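Local coordinates for catechol 2,3-dioxygenase (Rhodococcus sp. dk17, PDB 2WL9) that catalyses the extradiol ring cleavage of catechols by molecular oxygen at a mononuclear iron site, as a type I extradiol dioxygenase of aromatic hydrocarbon catabolism, at the interface of chains A and B. Numbering follows the deposited sequence. Chains: chain A/B, Catechol 2,3-dioxygenase.

The interface of chains A and B. Residues chain A 47, 124, 126-127; chain B 245, 248, 269, 278.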
loop_
_atom_site.group_PDB
_atom_site.type_symbol
_atom_site.label_atom_id
_atom_site.label_comp_id
_atom_site.label_asym_id
_atom_site.label_seq_id
_atom_site.Cartn_x
_atom_site.Cartn_y
_atom_site.Cartn_z
ATOM N N ARG A 47 -26.046 -12.093 2.684
ATOM C CA ARG A 47 -25.858 -13.407 3.315
ATOM C C ARG A 47 -26.967 -13.807 4.305
ATOM O O ARG A 47 -27.308 -14.988 4.415
ATOM C CB ARG A 47 -24.536 -13.419 4.071
ATOM C CG ARG A 47 -23.325 -13.997 3.357
ATOM C CD ARG A 47 -22.249 -14.327 4.419
ATOM N NE ARG A 47 -22.291 -13.338 5.498
ATOM C CZ ARG A 47 -21.909 -13.537 6.759
ATOM N NH1 ARG A 47 -21.408 -14.704 7.165
ATOM N NH2 ARG A 47 -22.025 -12.545 7.625
ATOM N N VAL A 124 -27.822 -16.650 9.224
ATOM C CA VAL A 124 -27.101 -16.380 7.986
ATOM C C VAL A 124 -27.144 -17.642 7.123
ATOM O O VAL A 124 -26.848 -18.752 7.596
ATOM C CB VAL A 124 -25.638 -15.935 8.293
ATOM C CG1 VAL A 124 -24.881 -15.558 7.020
ATOM C CG2 VAL A 124 -25.638 -14.763 9.263
ATOM N N THR A 126 -25.328 -18.802 4.560
ATOM C CA THR A 126 -24.087 -18.785 3.801
ATOM C C THR A 126 -24.144 -19.798 2.660
ATOM O O THR A 126 -23.674 -19.512 1.556
ATOM C CB THR A 126 -22.869 -19.029 4.729
ATOM O OG1 THR A 126 -22.939 -18.127 5.838
ATOM C CG2 THR A 126 -21.540 -18.800 3.993
ATOM N N SER A 127 -24.765 -20.951 2.919
ATOM C CA SER A 127 -24.802 -22.077 1.968
ATOM C C SER A 127 -25.554 -21.823 0.657
ATOM O O SER A 127 -25.316 -22.503 -0.342
ATOM C CB SER A 127 -25.384 -23.317 2.643
ATOM O OG SER A 127 -26.726 -23.090 3.032
ATOM N N SER B 245 -20.229 -23.380 7.845
ATOM C CA SER B 245 -20.629 -21.999 7.563
ATOM C C SER B 245 -20.024 -20.988 8.538
ATOM O O SER B 245 -19.916 -19.798 8.217
ATOM C CB SER B 245 -22.153 -21.862 7.523
ATOM O OG SER B 245 -22.698 -22.662 6.495
ATOM N N GLU B 248 -15.763 -21.162 7.874
ATOM C CA GLU B 248 -15.524 -21.193 6.415
ATOM C C GLU B 248 -14.171 -21.826 6.035
ATOM O O GLU B 248 -13.608 -21.554 4.971
ATOM C CB GLU B 248 -15.730 -19.805 5.781
ATOM C CG GLU B 248 -17.156 -19.266 5.987
ATOM C CD GLU B 248 -17.504 -18.043 5.145
ATOM O OE1 GLU B 248 -16.776 -17.715 4.185
ATOM O OE2 GLU B 248 -18.535 -17.408 5.454
ATOM N N ARG B 269 -11.415 -18.411 8.518
ATOM C CA ARG B 269 -11.652 -16.967 8.587
ATOM C C ARG B 269 -11.688 -16.502 10.044
ATOM O O ARG B 269 -11.922 -17.311 10.950
ATOM C CB ARG B 269 -12.956 -16.587 7.871
ATOM C CG ARG B 269 -14.225 -16.884 8.660
ATOM C CD ARG B 269 -15.453 -16.299 7.966
ATOM N NE ARG B 269 -16.675 -16.583 8.714
ATOM C CZ ARG B 269 -17.765 -15.818 8.697
ATOM N NH1 ARG B 269 -17.793 -14.704 7.974
ATOM N NH2 ARG B 269 -18.825 -16.161 9.419
ATOM N N TYR B 278 -26.208 -20.304 12.089
ATOM C CA TYR B 278 -26.395 -20.999 10.819
ATOM C C TYR B 278 -27.270 -22.226 11.017
ATOM O O TYR B 278 -27.442 -22.692 12.144
ATOM C CB TYR B 278 -25.030 -21.392 10.236
ATOM C CG TYR B 278 -24.003 -20.288 10.377
ATOM C CD1 TYR B 278 -23.111 -20.270 11.444
ATOM C CD2 TYR B 278 -23.946 -19.240 9.455
ATOM C CE1 TYR B 278 -22.186 -19.242 11.596
ATOM C CE2 TYR B 278 -23.008 -18.209 9.592
ATOM C CZ TYR B 278 -22.133 -18.222 10.668
ATOM O OH TYR B 278 -21.212 -17.210 10.819
HETATM O O HOH W 1 -20.671 -17.432 7.061
#
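A:Val124 and A:Thr126 meet B:Tyr278, B:Ser245 and B:Glu248 in a loop-to-loop patch between two copies of this type I extradiol dioxygenase, a member of the vicinal oxygen chelate family. The chains are packed as in the deposited octamer; the structure alone does not show that this is the assembly in solution.

The packed part centres on the ring of B:Tyr278. A:Val124 lies alongside it, pointing the same way, with CB 3.7 Å from ring atom CE2. The backbone O of A:Val124 also reaches CD2 of the ring. The hydroxyl OG1 of A:Thr126 nears the same CD2-CE2 edge from the other face, which B:Ser245 O overlies near the rim. Chi1 of A:Thr126 (-51°) sets OG1 beside the backbone N, toward water 1. It leaves CG2 anti to that N, 3.6 Å from the carboxylate OE2 of B:Glu248. A:Thr126 CB rests 4.0 Å from B:Ser245 CB.

Water 1 links the chains, held by four groups, two a side. It lies 2.7 Å from A:Thr126 OG1 and equally near the backbone O of B:Ser245 and B:Glu248 OE2. A:Arg47 NH1 reaches it at the guanidinium edge, in plane, at 2.8 Å, though the bond is bent (124° at H). A:Val124 CG1 packs on one face of this guanidinium. The looser part is between the arginines. The B:Arg269 guanidinium plane is turned 72° from that of A:Arg47, and their NH1 atoms come no nearer than 3.7 Å. B:Glu248 OE2 sits over the centre of the B:Arg269 guanidinium in a long salt bridge, 3.8 Å from NH1. The carboxylate charge of B:Glu248 probably eases the meeting of the two arginines.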